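Local coordinates for transketolase (Campylobacter jejuni, PDB 3M6L), which belongs to the thiamine diphosphate-dependent transketolase family and binds thiamine diphosphate, calcium and ribose-5-phosphate in a two-subunit assembly, at residues A[342-347]-A[371-376]; A[415-420]-A[441-446]; A[473-478]-A[497-502]. All coordinates share one frame; numbering follows the deposited sequence. Where two conformers were deposited one is given.

Contact 1: residues A[342-347]-A[371-376]; sequences ATRDSN and SNKTEL. With R5P (ribose-5-phosphate), chain F.
Arg-344 reaches out from the first turn of helix 343-357 and lays the edge of its guanidinium against the end of helix 369-372. Arg-344 NH1 donates to the carbonyl O of Ser-371 at 2.9 Å, on a lone pair and in the guanidinium plane, and also to O1P of ribose-5-phosphate (3.1 Å). Two bonds from NH1, both at the edge of the guanidinium, fix how it is turned. From a CG set between the backbone N and the carbonyl carbon (chi1 58°), the chain runs extended to NE and across to Ser-371.

Lys-373 crosses the arginine over one face of the guanidinium: its CE sits off toward the rim, 3.9 Å from Arg-344 NH1. Bends at chi2 (-52°) and chi4 (81°) curl Lys-373 NZ back to Asp-345 OD1, a 2.8 Å salt bridge on the syn side of the carboxylate. A water within hydrogen-bonding distance of both Arg-344 O and Asn-372 O bridges the two backbones.

Ser-371 OG donates to the same O1P (2.7 Å), so one phosphate oxygen is gripped from both segments. Helix start and helix end thus form one wall of a sugar-phosphate pocket in the transketolase pyrimidine-binding domain.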
loop_
_atom_site.group_PDB
_atom_site.type_symbol
_atom_site.label_atom_id
_atom_site.label_comp_id
_atom_site.label_asym_id
_atom_site.label_seq_id
_atom_site.Cartn_x
_atom_site.Cartn_y
_atom_site.Cartn_z
ATOM N N ALA A 342 -6.289 27.080 6.607
ATOM C CA ALA A 342 -6.086 25.578 6.572
ATOM C C ALA A 342 -4.637 25.402 6.125
ATOM O O ALA A 342 -4.158 26.039 5.188
ATOM C CB ALA A 342 -7.035 24.872 5.617
ATOM N N THR A 343 -3.938 24.390 6.659
ATOM C CA THR A 343 -2.556 24.255 6.273
ATOM C C THR A 343 -2.406 23.611 4.879
ATOM O O THR A 343 -1.311 23.706 4.271
ATOM C CB THR A 343 -1.712 23.512 7.327
ATOM O OG1 THR A 343 -2.379 22.273 7.631
ATOM C CG2 THR A 343 -1.453 24.356 8.576
ATOM N N ARG A 344 -3.471 23.098 4.313
ATOM C CA ARG A 344 -3.384 22.716 2.920
ATOM C C ARG A 344 -3.228 23.957 2.052
ATOM O O ARG A 344 -2.659 23.906 1.045
ATOM C CB ARG A 344 -4.592 21.902 2.416
ATOM C CG ARG A 344 -5.958 22.533 2.541
ATOM C CD ARG A 344 -7.017 21.756 1.791
ATOM N NE ARG A 344 -8.356 22.245 2.069
ATOM C CZ ARG A 344 -9.436 21.930 1.410
ATOM N NH1 ARG A 344 -9.386 21.171 0.356
ATOM N NH2 ARG A 344 -10.580 22.452 1.809
ATOM N N ASP A 345 -3.836 25.043 2.491
ATOM C CA ASP A 345 -3.770 26.310 1.735
ATOM C C ASP A 345 -2.455 27.070 1.936
ATOM O O ASP A 345 -1.827 27.541 0.940
ATOM C CB ASP A 345 -4.921 27.253 2.144
ATOM C CG ASP A 345 -6.296 26.756 1.707
ATOM O OD1 ASP A 345 -6.452 26.118 0.653
ATOM O OD2 ASP A 345 -7.278 26.983 2.454
ATOM N N SER A 346 -1.954 27.176 3.171
ATOM C CA SER A 346 -0.617 27.693 3.368
ATOM C C SER A 346 0.378 26.883 2.536
ATOM O O SER A 346 1.315 27.384 1.901
ATOM C CB SER A 346 -0.194 27.830 4.763
ATOM O OG SER A 346 -0.267 26.513 5.440
ATOM N N ASN A 347 0.207 25.549 2.559
ATOM C CA ASN A 347 1.142 24.741 1.876
ATOM C C ASN A 347 1.158 24.963 0.349
ATOM O O ASN A 347 2.220 24.984 -0.270
ATOM C CB ASN A 347 0.926 23.237 2.202
ATOM C CG ASN A 347 2.078 22.371 1.694
ATOM O OD1 ASN A 347 1.885 21.646 0.637
ATOM N ND2 ASN A 347 3.185 22.419 2.307
ATOM N N SER A 371 -8.148 19.684 -4.428
ATOM C CA SER A 371 -8.436 19.463 -3.018
ATOM C C SER A 371 -7.170 19.483 -2.186
ATOM O O SER A 371 -7.167 19.939 -1.052
ATOM C CB SER A 371 -9.093 18.092 -2.881
ATOM O OG SER A 371 -9.553 17.969 -1.586
ATOM N N ASN A 372 -6.088 18.950 -2.724
ATOM C CA ASN A 372 -4.759 19.043 -2.065
ATOM C C ASN A 372 -4.174 20.451 -2.064
ATOM O O ASN A 372 -3.238 20.746 -1.325
ATOM C CB ASN A 372 -3.753 18.083 -2.678
ATOM C CG ASN A 372 -4.105 16.568 -2.476
ATOM O OD1 ASN A 372 -4.862 16.103 -1.529
ATOM N ND2 ASN A 372 -3.570 15.793 -3.355
ATOM N N LYS A 373 -4.682 21.275 -3.018
ATOM C CA LYS A 373 -4.191 22.666 -3.271
ATOM C C LYS A 373 -2.759 22.608 -3.783
ATOM O O LYS A 373 -1.948 23.443 -3.417
ATOM C CB LYS A 373 -4.300 23.581 -2.032
ATOM C CG LYS A 373 -5.704 23.694 -1.462
ATOM C CD LYS A 373 -6.763 24.054 -2.449
ATOM C CE LYS A 373 -8.184 24.160 -1.911
ATOM N NZ LYS A 373 -8.349 25.481 -1.272
ATOM N N THR A 374 -2.465 21.696 -4.690
ATOM C CA THR A 374 -1.143 21.537 -5.234
ATOM C C THR A 374 -0.897 22.110 -6.628
ATOM O O THR A 374 0.213 22.044 -7.130
ATOM C CB THR A 374 -0.719 19.991 -5.131
ATOM O OG1 THR A 374 -1.691 19.237 -5.836
ATOM C CG2 THR A 374 -0.586 19.625 -3.685
ATOM N N GLU A 375 -1.883 22.753 -7.250
ATOM C CA GLU A 375 -1.635 23.281 -8.592
ATOM C C GLU A 375 -0.576 24.373 -8.540
ATOM O O GLU A 375 -0.605 25.271 -7.680
ATOM C CB GLU A 375 -2.905 23.945 -9.153
ATOM C CG GLU A 375 -2.715 24.418 -10.646
ATOM C CD GLU A 375 -3.999 24.833 -11.301
ATOM O OE1 GLU A 375 -4.878 25.347 -10.580
ATOM O OE2 GLU A 375 -4.121 24.665 -12.544
ATOM N N LEU A 376 0.378 24.298 -9.475
ATOM C CA LEU A 376 1.408 25.296 -9.568
ATOM C C LEU A 376 0.905 26.285 -10.655
ATOM O O LEU A 376 0.823 25.958 -11.810
ATOM C CB LEU A 376 2.727 24.648 -9.923
ATOM C CG LEU A 376 3.206 23.540 -8.931
ATOM C CD1 LEU A 376 4.459 22.864 -9.594
ATOM C CD2 LEU A 376 3.436 24.093 -7.545
HETATM C C1 R5P F . -13.233 11.191 -2.104
HETATM O O1 R5P F . -14.071 10.021 -2.389
HETATM C C2 R5P F . -13.947 12.504 -2.459
HETATM O O2 R5P F . -13.899 12.839 -3.860
HETATM C C3 R5P F . -13.670 13.757 -1.584
HETATM O O3 R5P F . -14.968 13.811 -1.004
HETATM C C4 R5P F . -13.565 15.217 -2.133
HETATM O O4 R5P F . -12.842 15.218 -3.380
HETATM C C5 R5P F . -13.056 16.284 -1.087
HETATM O O5 R5P F . -13.471 17.693 -1.296
HETATM P P R5P F . -12.822 18.942 -0.429
HETATM O O1P R5P F . -11.615 19.683 -1.231
HETATM O O2P R5P F . -12.320 18.171 0.907
HETATM O O3P R5P F . -13.780 19.986 0.053
HETATM O O HOH W 1 -1.016 21.708 -0.092
#

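Contact 2: residues A[415-420]-A[441-446]; sequences ATFFIF and IFTHDS. With TPP (thiamine diphosphate), chain C; R5P (ribose-5-phosphate), chain F.
Phe-417 puts its CE1 over the centre of the His-444 imidazole, 3.4 Å from ND1, with the two planes turned 40° to each other. The histidine is fixed at both nitrogens. His-444 NE2 donates to O2P of ribose-5-phosphate at 2.7 Å with a fairly straight bond (162°), while ND1 donates to Thr-443 OG1, tilted somewhat from the ring plane. That hydroxyl lies at the edge of the Phe-417 ring and is hydrogen-bonded in turn to Asn-372.

Behind these side chains run two parallel strands. Thr-416 N donates to Ile-441 O, Thr-443 N to Thr-416 O, and Phe-418 N to Thr-443 O, the last at 2.7 Å. On one face Ala-415 CB packs against Ile-441 CB; on the other, Thr-416 CG2 touches the Phe-442 ring. Phe-418, its CG anti to the backbone N (chi1 -167°), brings CD1 to 3.5 Å from Phe-442 CD2, the rings slid so far that they hardly overlap. Where the strands end, a water accepts from Ile-419 N and donates to His-444 O.

One residue further, Phe-420 lays a ring face over the pyrimidine of thiamine diphosphate, with CE2 3.2 Å from C4', and Ile-419 CG2 backs its other face. Both His-444 nitrogens thus act as donors, one to a phosphate oxygen and one to the Thr-443 hydroxyl, which sets the ring's rotation and points NE2 at the phosphate.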
loop_
_atom_site.group_PDB
_atom_site.type_symbol
_atom_site.label_atom_id
_atom_site.label_comp_id
_atom_site.label_asym_id
_atom_site.label_seq_id
_atom_site.Cartn_x
_atom_site.Cartn_y
_atom_site.Cartn_z
ATOM N N ALA A 415 1.485 14.145 -4.082
ATOM C CA ALA A 415 0.419 14.557 -3.220
ATOM C C ALA A 415 -0.861 13.708 -3.309
ATOM O O ALA A 415 -1.270 13.241 -4.388
ATOM C CB ALA A 415 -0.022 16.064 -3.619
ATOM N N THR A 416 -1.437 13.393 -2.143
ATOM C CA THR A 416 -2.746 12.783 -2.011
ATOM C C THR A 416 -3.310 13.107 -0.624
ATOM O O THR A 416 -2.704 13.834 0.162
ATOM C CB THR A 416 -2.731 11.213 -2.329
ATOM O OG1 THR A 416 -4.062 10.696 -2.329
ATOM C CG2 THR A 416 -1.710 10.612 -1.331
ATOM N N PHE A 417 -4.504 12.577 -0.384
ATOM C CA PHE A 417 -5.091 12.669 0.955
ATOM C C PHE A 417 -4.240 11.778 1.834
ATOM O O PHE A 417 -3.801 10.679 1.407
ATOM C CB PHE A 417 -6.550 12.200 0.995
ATOM C CG PHE A 417 -7.552 13.022 0.287
ATOM C CD1 PHE A 417 -7.392 14.390 0.158
ATOM C CD2 PHE A 417 -8.717 12.418 -0.246
ATOM C CE1 PHE A 417 -8.405 15.092 -0.455
ATOM C CE2 PHE A 417 -9.669 13.155 -0.836
ATOM C CZ PHE A 417 -9.490 14.483 -0.927
ATOM N N PHE A 418 -4.076 12.147 3.106
ATOM C CA PHE A 418 -3.226 11.356 4.029
ATOM C C PHE A 418 -3.690 9.888 4.141
ATOM O O PHE A 418 -2.882 8.984 4.271
ATOM C CB PHE A 418 -3.200 12.033 5.404
ATOM C CG PHE A 418 -2.180 11.580 6.387
ATOM C CD1 PHE A 418 -0.905 11.046 6.005
ATOM C CD2 PHE A 418 -2.441 11.703 7.765
ATOM C CE1 PHE A 418 0.000 10.665 6.963
ATOM C CE2 PHE A 418 -1.497 11.376 8.646
ATOM C CZ PHE A 418 -0.286 10.848 8.272
ATOM N N ILE A 419 -4.999 9.666 4.117
ATOM C CA ILE A 419 -5.508 8.261 4.241
ATOM C C ILE A 419 -4.963 7.435 3.111
ATOM O O ILE A 419 -4.615 6.256 3.235
ATOM C CB ILE A 419 -7.080 8.209 4.333
ATOM C CG1 ILE A 419 -7.536 6.751 4.601
ATOM C CG2 ILE A 419 -7.645 8.701 3.069
ATOM C CD1 ILE A 419 -6.889 6.098 5.810
ATOM N N PHE A 420 -4.818 8.030 1.939
ATOM C CA PHE A 420 -4.336 7.245 0.773
ATOM C C PHE A 420 -2.814 7.212 0.608
ATOM O O PHE A 420 -2.262 6.638 -0.336
ATOM C CB PHE A 420 -5.108 7.654 -0.506
ATOM C CG PHE A 420 -6.644 7.597 -0.359
ATOM C CD1 PHE A 420 -7.260 6.517 0.182
ATOM C CD2 PHE A 420 -7.419 8.665 -0.691
ATOM C CE1 PHE A 420 -8.662 6.453 0.341
ATOM C CE2 PHE A 420 -8.783 8.611 -0.546
ATOM C CZ PHE A 420 -9.373 7.549 0.026
ATOM N N ILE A 441 3.139 15.187 0.116
ATOM C CA ILE A 441 2.194 16.204 0.591
ATOM C C ILE A 441 0.853 15.506 0.868
ATOM O O ILE A 441 0.242 14.921 -0.023
ATOM C CB ILE A 441 1.966 17.229 -0.517
ATOM C CG1 ILE A 441 3.291 17.840 -1.019
ATOM C CG2 ILE A 441 0.876 18.196 -0.040
ATOM C CD1 ILE A 441 4.072 18.396 0.035
ATOM N N PHE A 442 0.432 15.499 2.145
ATOM C CA PHE A 442 -0.689 14.735 2.544
ATOM C C PHE A 442 -1.675 15.648 3.260
ATOM O O PHE A 442 -1.468 15.990 4.422
ATOM C CB PHE A 442 -0.301 13.639 3.562
ATOM C CG PHE A 442 0.660 12.569 3.039
ATOM C CD1 PHE A 442 0.540 12.024 1.749
ATOM C CD2 PHE A 442 1.637 12.159 3.840
ATOM C CE1 PHE A 442 1.416 10.986 1.347
ATOM C CE2 PHE A 442 2.541 11.154 3.447
ATOM C CZ PHE A 442 2.384 10.606 2.153
ATOM N N THR A 443 -2.748 15.956 2.610
ATOM C CA THR A 443 -3.801 16.763 3.171
ATOM C C THR A 443 -4.922 15.921 3.836
ATOM O O THR A 443 -4.975 14.633 3.799
ATOM C CB THR A 443 -4.364 17.765 2.101
ATOM O OG1 THR A 443 -5.245 17.101 1.202
ATOM C CG2 THR A 443 -3.202 18.453 1.370
ATOM N N HIS A 444 -5.897 16.586 4.425
ATOM C CA HIS A 444 -7.072 15.945 5.013
ATOM C C HIS A 444 -6.662 14.969 6.077
ATOM O O HIS A 444 -6.970 13.782 6.039
ATOM C CB HIS A 444 -7.884 15.284 3.917
ATOM C CG HIS A 444 -8.528 16.270 2.986
ATOM N ND1 HIS A 444 -7.789 17.101 2.172
ATOM C CD2 HIS A 444 -9.826 16.409 2.622
ATOM C CE1 HIS A 444 -8.643 17.851 1.475
ATOM N NE2 HIS A 444 -9.878 17.404 1.672
ATOM N N ASP A 445 -5.957 15.518 7.002
ATOM C CA ASP A 445 -5.190 14.729 7.965
ATOM C C ASP A 445 -5.949 14.066 9.134
ATOM O O ASP A 445 -5.249 13.266 9.869
ATOM C CB ASP A 445 -4.017 15.543 8.600
ATOM C CG ASP A 445 -4.463 16.646 9.544
ATOM O OD1 ASP A 445 -5.571 17.217 9.380
ATOM O OD2 ASP A 445 -3.743 16.881 10.544
ATOM N N SER A 446 -7.247 14.290 9.314
ATOM C CA SER A 446 -7.864 13.797 10.561
ATOM C C SER A 446 -9.320 13.627 10.433
ATOM O O SER A 446 -9.864 13.806 9.352
ATOM C CB SER A 446 -7.566 14.786 11.701
ATOM O OG SER A 446 -8.470 15.862 11.630
HETATM N "N1'" TPP C . -7.549 7.606 -4.074
HETATM C "C2'" TPP C . -8.275 6.582 -3.630
HETATM C CM2 TPP C . -7.565 5.250 -3.480
HETATM N "N3'" TPP C . -9.577 6.594 -3.270
HETATM C "C4'" TPP C . -10.237 7.756 -3.284
HETATM N "N4'" TPP C . -11.486 7.745 -2.875
HETATM C "C5'" TPP C . -9.524 8.967 -3.813
HETATM C "C6'" TPP C . -8.186 8.819 -4.176
HETATM C "C7'" TPP C . -10.261 10.355 -3.940
HETATM N N3 TPP C . -11.288 10.294 -5.104
HETATM C C2 TPP C . -12.652 10.028 -5.094
HETATM S S1 TPP C . -13.534 9.858 -6.622
HETATM C C5 TPP C . -12.023 10.298 -7.399
HETATM C C4 TPP C . -10.945 10.448 -6.408
HETATM C CM4 TPP C . -9.578 10.711 -6.905
HETATM C C6 TPP C . -11.811 10.455 -8.886
HETATM C C7 TPP C . -13.022 10.725 -9.764
HETATM O O7 TPP C . -13.359 9.417 -9.991
HETATM P PA TPP C . -14.410 8.772 -10.901
HETATM O O1A TPP C . -14.219 7.349 -10.601
HETATM O O2A TPP C . -14.071 9.216 -12.304
HETATM O O3A TPP C . -15.750 9.411 -10.401
HETATM P PB TPP C . -16.898 10.378 -10.982
HETATM O O1B TPP C . -18.138 9.872 -10.366
HETATM O O2B TPP C . -16.860 10.405 -12.484
HETATM O O3B TPP C . -16.556 11.781 -10.601
HETATM C C1 R5P F . -13.233 11.191 -2.104
HETATM O O1 R5P F . -14.071 10.021 -2.389
HETATM C C2 R5P F . -13.947 12.504 -2.459
HETATM O O2 R5P F . -13.899 12.839 -3.860
HETATM C C3 R5P F . -13.670 13.757 -1.584
HETATM O O3 R5P F . -14.968 13.811 -1.004
HETATM C C4 R5P F . -13.565 15.217 -2.133
HETATM O O4 R5P F . -12.842 15.218 -3.380
HETATM C C5 R5P F . -13.056 16.284 -1.087
HETATM O O5 R5P F . -13.471 17.693 -1.296
HETATM P P R5P F . -12.822 18.942 -0.429
HETATM O O1P R5P F . -11.615 19.683 -1.231
HETATM O O2P R5P F . -12.320 18.171 0.907
HETATM O O3P R5P F . -13.780 19.986 0.053
HETATM O O HOH W 2 -7.165 11.711 4.435
#

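Contact 3: residues A[473-478]-A[497-502]; sequences TFRPAD and AFVLSR. With R5P (ribose-5-phosphate), chain F.
Phe-474 and Phe-498 lie side by side and point the same way from neighbouring parallel strands. Both have CG anti to the carbonyl carbon, which sends the two rings the same way; with similar chi2 values their planes end 20° apart, but they are slid past each other and touch mainly through Phe-474 CD2 and Phe-498 CE1 at 4.0 Å. Phe-474 also turns a ring edge to Ala-497 O, the acceptor of the hydrogen bond from Phe-474 N.

One residue on, Val-499 divides its two methyls between two partners. CG1, opposite the backbone N (chi1 175°), meets the CG and CD of Arg-475; Val-499 CG2 comes to 4.0 Å from Thr-473 CG2. The extended arginine passes obliquely beside the valine and carries its guanidinium onward to salt bridges with Asp-445 and Glu-539.

A 2.7 Å bond from Val-499 N to Phe-474 O continues the strand pairing. Beyond it Pro-476 rests its CG on Leu-500 CD2 at 3.8 Å, and a water donates to both Pro-476 O and Val-499 O where the chains part. Arg-502, extended to NE, presents its guanidinium edge to ribose-5-phosphate: NE donates to O2P (2.6 Å), NH1 to O3P (2.8 Å).

Helix 479-491 closes the beta-alpha-beta crossover over the phenylalanine face, where Trp-486 stacks on Phe-498; helix 461-467 packs on the Thr-473 side, and strand 439-443 flanks strand 496-499.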
loop_
_atom_site.group_PDB
_atom_site.type_symbol
_atom_site.label_atom_id
_atom_site.label_comp_id
_atom_site.label_asym_id
_atom_site.label_seq_id
_atom_site.Cartn_x
_atom_site.Cartn_y
_atom_site.Cartn_z
ATOM N N THR A 473 8.266 13.742 9.590
ATOM C CA THR A 473 6.836 13.832 9.446
ATOM C C THR A 473 6.451 15.154 10.054
ATOM O O THR A 473 6.372 15.247 11.276
ATOM C CB THR A 473 6.079 12.686 10.116
ATOM O OG1 THR A 473 6.671 11.495 9.597
ATOM C CG2 THR A 473 4.617 12.645 9.765
ATOM N N PHE A 474 6.173 16.202 9.254
ATOM C CA PHE A 474 5.761 17.488 9.765
ATOM C C PHE A 474 4.239 17.631 9.722
ATOM O O PHE A 474 3.537 17.371 8.739
ATOM C CB PHE A 474 6.307 18.565 8.825
ATOM C CG PHE A 474 7.785 18.700 8.864
ATOM C CD1 PHE A 474 8.402 19.345 9.922
ATOM C CD2 PHE A 474 8.551 18.251 7.853
ATOM C CE1 PHE A 474 9.748 19.441 10.012
ATOM C CE2 PHE A 474 9.983 18.310 7.942
ATOM C CZ PHE A 474 10.546 18.984 9.007
ATOM N N ARG A 475 3.700 18.110 10.844
ATOM C CA ARG A 475 2.287 18.334 11.015
ATOM C C ARG A 475 2.130 19.764 11.537
ATOM O O ARG A 475 1.928 19.967 12.756
ATOM C CB ARG A 475 1.672 17.301 11.980
ATOM C CG ARG A 475 0.123 17.422 12.001
ATOM C CD ARG A 475 -0.541 16.132 12.689
ATOM N NE ARG A 475 -1.995 16.244 12.666
ATOM C CZ ARG A 475 -2.766 16.476 13.700
ATOM N NH1 ARG A 475 -2.256 16.586 14.928
ATOM N NH2 ARG A 475 -4.041 16.550 13.503
ATOM N N PRO A 476 2.234 20.766 10.611
ATOM C CA PRO A 476 2.253 22.142 11.132
ATOM C C PRO A 476 0.916 22.650 11.682
ATOM O O PRO A 476 -0.122 22.324 11.179
ATOM C CB PRO A 476 2.624 22.937 9.869
ATOM C CG PRO A 476 2.093 22.184 8.759
ATOM C CD PRO A 476 2.399 20.740 9.145
ATOM N N ALA A 477 0.975 23.519 12.689
ATOM C CA ALA A 477 -0.220 24.023 13.302
ATOM C C ALA A 477 -0.754 25.292 12.648
ATOM O O ALA A 477 -1.941 25.646 12.787
ATOM C CB ALA A 477 0.013 24.293 14.813
ATOM N N ASP A 478 0.101 25.877 11.846
ATOM C CA ASP A 478 -0.217 27.142 11.183
ATOM C C ASP A 478 0.725 27.400 9.998
ATOM O O ASP A 478 1.655 26.608 9.700
ATOM C CB ASP A 478 -0.289 28.294 12.221
ATOM C CG ASP A 478 1.050 28.841 12.635
ATOM O OD1 ASP A 478 2.132 28.317 12.261
ATOM O OD2 ASP A 478 1.023 29.936 13.363
ATOM N N ALA A 497 7.446 14.274 4.832
ATOM C CA ALA A 497 6.034 14.321 4.596
ATOM C C ALA A 497 5.481 15.552 5.278
ATOM O O ALA A 497 5.943 15.878 6.399
ATOM C CB ALA A 497 5.290 13.003 5.128
ATOM N N PHE A 498 4.490 16.145 4.653
ATOM C CA PHE A 498 3.761 17.272 5.173
ATOM C C PHE A 498 2.297 16.861 5.392
ATOM O O PHE A 498 1.564 16.506 4.453
ATOM C CB PHE A 498 3.848 18.500 4.206
ATOM C CG PHE A 498 5.227 18.998 4.121
ATOM C CD1 PHE A 498 5.729 20.016 4.919
ATOM C CD2 PHE A 498 6.059 18.445 3.193
ATOM C CE1 PHE A 498 7.076 20.372 4.789
ATOM C CE2 PHE A 498 7.363 18.804 3.092
ATOM C CZ PHE A 498 7.879 19.793 3.868
ATOM N N VAL A 499 1.883 16.850 6.656
ATOM C CA VAL A 499 0.586 16.390 7.086
ATOM C C VAL A 499 -0.254 17.575 7.401
ATOM O O VAL A 499 0.044 18.319 8.353
ATOM C CB VAL A 499 0.651 15.466 8.316
ATOM C CG1 VAL A 499 -0.751 15.068 8.849
ATOM C CG2 VAL A 499 1.514 14.287 7.875
ATOM N N LEU A 500 -1.283 17.821 6.559
ATOM C CA LEU A 500 -1.936 19.176 6.466
ATOM C C LEU A 500 -3.448 19.033 6.643
ATOM O O LEU A 500 -4.058 18.047 6.211
ATOM C CB LEU A 500 -1.630 19.774 5.074
ATOM C CG LEU A 500 -0.177 19.845 4.748
ATOM C CD1 LEU A 500 0.182 19.946 3.226
ATOM C CD2 LEU A 500 0.570 20.845 5.572
ATOM N N SER A 501 -4.103 20.107 7.125
ATOM C CA SER A 501 -5.509 20.082 7.397
ATOM C C SER A 501 -6.377 20.460 6.219
ATOM O O SER A 501 -5.930 21.306 5.352
ATOM C CB SER A 501 -5.859 21.013 8.557
ATOM O OG SER A 501 -5.708 22.378 8.110
ATOM N N ARG A 502 -7.587 19.926 6.214
ATOM C CA ARG A 502 -8.674 20.395 5.335
ATOM C C ARG A 502 -9.203 21.709 5.850
ATOM O O ARG A 502 -9.516 22.603 5.102
ATOM C CB ARG A 502 -9.802 19.365 5.306
ATOM C CG ARG A 502 -10.923 19.659 4.339
ATOM C CD ARG A 502 -12.058 18.583 4.332
ATOM N NE ARG A 502 -13.048 18.858 3.295
ATOM C CZ ARG A 502 -14.286 19.295 3.516
ATOM N NH1 ARG A 502 -15.093 19.514 2.465
ATOM N NH2 ARG A 502 -14.751 19.494 4.770
HETATM C C1 R5P F . -13.233 11.191 -2.104
HETATM O O1 R5P F . -14.071 10.021 -2.389
HETATM C C2 R5P F . -13.947 12.504 -2.459
HETATM O O2 R5P F . -13.899 12.839 -3.860
HETATM C C3 R5P F . -13.670 13.757 -1.584
HETATM O O3 R5P F . -14.968 13.811 -1.004
HETATM C C4 R5P F . -13.565 15.217 -2.133
HETATM O O4 R5P F . -12.842 15.218 -3.380
HETATM C C5 R5P F . -13.056 16.284 -1.087
HETATM O O5 R5P F . -13.471 17.693 -1.296
HETATM P P R5P F . -12.822 18.942 -0.429
HETATM O O1P R5P F . -11.615 19.683 -1.231
HETATM O O2P R5P F . -12.320 18.171 0.907
HETATM O O3P R5P F . -13.780 19.986 0.053
HETATM O O HOH W 3 -1.328 20.497 9.593
#

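How the contacts relate
Contacts 2 and 3 are parts of one parallel sheet, their centres about 9 Å apart: Phe-442 N reaches Phe-498 O and Phe-442 O reaches Leu-500 N, both at 2.8 Å. Contact 1 lies about 11 Å, centre to centre, from each of the others. It meets contact 3 through Thr-343 OG1, 2.8 Å from Ser-501 N, and contact 2 through Asn-372 OD1, 2.9 Å from Thr-443 OG1. All three converge on the phosphate of ribose-5-phosphate, contact 1 on O1P, contact 2 on O2P, contact 3 on O2P and O3P. His-259 of the second subunit binds the same ligand, so the pocket lies between the two chains.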